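Local coordinates for protein ElaA (Pseudomonas aeruginosa, PDB 1XEB), which probably acts as an acyl-CoA-dependent N-acetyltransferase of the GNAT superfamily, at residues Leu3-Lys8 against His94-Arg99. Numbering follows the deposited sequence.
Sequences LDWTCK and HQLMER
Trp5 NE1 and Gln95 OE1 are joined through one water: the indole N-H donates to it at 3.1 Å from NE1, in the plane of the ring, and the water donates onward to Gln95 OE1 at 3.0 Å. Around this bridge the indole illustrates how a single flat side chain can serve three kinds of neighbour. Over one face lies the Arg99 guanidinium, stacked nearly parallel (6° between planes), with CZ 3.5 Å from the centroid of the five-membered ring of Trp5. The arginine chain, extended from CG to NE (chi2 158°, chi3 -168°), runs across the same face and sets CD above the six-membered ring of Trp5 as a CH-pi contact. At the far rim Leu96 CD2 meets Trp5 CZ3 near the ring plane at 3.9 Å, while Gln95 CB approaches Trp5 CZ2 obliquely. Leu92 of the same helix and Ala54 of strand 50-56 also touch the indole, which links edge strand 4-9 to helix 92-108 in the GNAT fold. No direct hydrogen bond crosses between the two segments; they meet instead through the cation-pi stack, apolar contacts and a shared water, and the electron-rich indole probably helps to stabilise the positive charge of Arg99.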
loop_
_atom_site.group_PDB
_atom_site.type_symbol
_atom_site.label_atom_id
_atom_site.label_comp_id
_atom_site.label_asym_id
_atom_site.label_seq_id
_atom_site.Cartn_x
_atom_site.Cartn_y
_atom_site.Cartn_z
ATOM N N LEU A 3 -1.780 -14.571 11.264
ATOM C CA LEU A 3 -1.103 -14.539 9.967
ATOM C C LEU A 3 0.414 -14.424 10.094
ATOM O O LEU A 3 0.939 -14.084 11.152
ATOM C CB LEU A 3 -1.589 -13.334 9.160
ATOM C CG LEU A 3 -3.086 -13.104 8.962
ATOM C CD1 LEU A 3 -3.331 -11.671 8.505
ATOM C CD2 LEU A 3 -3.620 -14.098 7.954
ATOM N N ASP A 4 1.110 -14.694 8.996
ATOM C CA ASP A 4 2.557 -14.570 8.960
ATOM C C ASP A 4 2.900 -13.334 8.144
ATOM O O ASP A 4 2.750 -13.319 6.917
ATOM C CB ASP A 4 3.209 -15.800 8.330
ATOM C CG ASP A 4 3.322 -16.959 9.302
ATOM O OD1 ASP A 4 3.938 -16.777 10.380
ATOM O OD2 ASP A 4 2.800 -18.053 8.987
ATOM N N TRP A 5 3.355 -12.298 8.836
ATOM C CA TRP A 5 3.714 -11.055 8.185
ATOM C C TRP A 5 5.153 -11.006 7.705
ATOM O O TRP A 5 6.066 -11.540 8.338
ATOM C CB TRP A 5 3.454 -9.877 9.116
ATOM C CG TRP A 5 2.017 -9.644 9.342
ATOM C CD1 TRP A 5 1.229 -10.214 10.303
ATOM C CD2 TRP A 5 1.174 -8.766 8.598
ATOM N NE1 TRP A 5 -0.057 -9.736 10.206
ATOM C CE2 TRP A 5 -0.115 -8.843 9.165
ATOM C CE3 TRP A 5 1.381 -7.920 7.507
ATOM C CZ2 TRP A 5 -1.191 -8.099 8.678
ATOM C CZ3 TRP A 5 0.311 -7.179 7.020
ATOM C CH2 TRP A 5 -0.957 -7.273 7.606
ATOM N N THR A 6 5.348 -10.346 6.573
ATOM C CA THR A 6 6.678 -10.208 6.005
ATOM C C THR A 6 6.833 -8.885 5.250
ATOM O O THR A 6 5.923 -8.441 4.542
ATOM C CB THR A 6 7.001 -11.399 5.066
ATOM O OG1 THR A 6 8.146 -11.076 4.281
ATOM C CG2 THR A 6 5.835 -11.709 4.146
ATOM N N CYS A 7 7.975 -8.237 5.435
ATOM C CA CYS A 7 8.244 -6.977 4.749
ATOM C C CYS A 7 9.585 -7.110 4.066
ATOM O O CYS A 7 10.627 -6.991 4.703
ATOM C CB CYS A 7 8.292 -5.803 5.717
ATOM S SG CYS A 7 8.471 -4.248 4.821
ATOM N N LYS A 8 9.551 -7.337 2.764
ATOM C CA LYS A 8 10.771 -7.540 2.023
ATOM C C LYS A 8 11.124 -6.465 1.016
ATOM O O LYS A 8 10.260 -5.779 0.457
ATOM C CB LYS A 8 10.704 -8.891 1.296
ATOM C CG LYS A 8 10.480 -10.091 2.212
ATOM C CD LYS A 8 10.275 -11.413 1.435
ATOM C CE LYS A 8 11.530 -11.867 0.697
ATOM N NZ LYS A 8 11.369 -13.218 0.054
ATOM N N HIS A 94 -6.297 -1.983 9.647
ATOM C CA HIS A 94 -5.560 -1.416 10.773
ATOM C C HIS A 94 -4.209 -2.119 10.989
ATOM O O HIS A 94 -3.217 -1.487 11.387
ATOM C CB HIS A 94 -6.404 -1.480 12.055
ATOM C CG HIS A 94 -7.548 -0.508 12.078
ATOM N ND1 HIS A 94 -7.376 0.854 11.948
ATOM C CD2 HIS A 94 -8.881 -0.704 12.213
ATOM C CE1 HIS A 94 -8.552 1.454 11.998
ATOM N NE2 HIS A 94 -9.482 0.531 12.157
ATOM N N GLN A 95 -4.157 -3.422 10.727
ATOM C CA GLN A 95 -2.903 -4.161 10.895
ATOM C C GLN A 95 -1.885 -3.753 9.824
ATOM O O GLN A 95 -0.675 -3.682 10.087
ATOM C CB GLN A 95 -3.170 -5.664 10.841
ATOM C CG GLN A 95 -4.154 -6.134 11.904
ATOM C CD GLN A 95 -4.446 -7.629 11.821
ATOM O OE1 GLN A 95 -3.563 -8.470 12.049
ATOM N NE2 GLN A 95 -5.690 -7.969 11.492
ATOM N N LEU A 96 -2.385 -3.468 8.623
ATOM C CA LEU A 96 -1.535 -3.051 7.517
ATOM C C LEU A 96 -0.939 -1.688 7.845
ATOM O O LEU A 96 0.283 -1.518 7.877
ATOM C CB LEU A 96 -2.354 -2.959 6.228
ATOM C CG LEU A 96 -2.709 -4.272 5.532
ATOM C CD1 LEU A 96 -3.966 -4.091 4.709
ATOM C CD2 LEU A 96 -1.539 -4.727 4.668
HETATM N N MSE A 97 -1.809 -0.726 8.108
HETATM C CA MSE A 97 -1.373 0.618 8.432
HETATM C C MSE A 97 -0.395 0.637 9.603
HETATM O O MSE A 97 0.586 1.390 9.581
HETATM C CB MSE A 97 -2.579 1.486 8.762
HETATM C CG MSE A 97 -2.397 2.952 8.376
HETATM SE SE MSE A 97 -2.054 3.175 6.469
HETATM C CE MSE A 97 -2.920 1.591 5.787
ATOM N N GLU A 98 -0.649 -0.187 10.621
ATOM C CA GLU A 98 0.231 -0.226 11.773
ATOM C C GLU A 98 1.617 -0.724 11.389
ATOM O O GLU A 98 2.620 -0.128 11.770
ATOM C CB GLU A 98 -0.324 -1.122 12.888
ATOM C CG GLU A 98 0.587 -1.145 14.126
ATOM C CD GLU A 98 0.407 -2.371 15.010
ATOM O OE1 GLU A 98 1.410 -2.805 15.624
ATOM O OE2 GLU A 98 -0.721 -2.899 15.108
ATOM N N ARG A 99 1.681 -1.822 10.645
ATOM C CA ARG A 99 2.980 -2.362 10.252
ATOM C C ARG A 99 3.670 -1.499 9.215
ATOM O O ARG A 99 4.894 -1.433 9.182
ATOM C CB ARG A 99 2.837 -3.791 9.733
ATOM C CG ARG A 99 2.635 -4.797 10.836
ATOM C CD ARG A 99 1.978 -6.076 10.328
ATOM N NE ARG A 99 1.526 -6.944 11.414
ATOM C CZ ARG A 99 2.325 -7.723 12.141
ATOM N NH1 ARG A 99 3.636 -7.752 11.902
ATOM N NH2 ARG A 99 1.807 -8.494 13.101
HETATM O O HOH W 1 -1.510 -10.605 12.752
#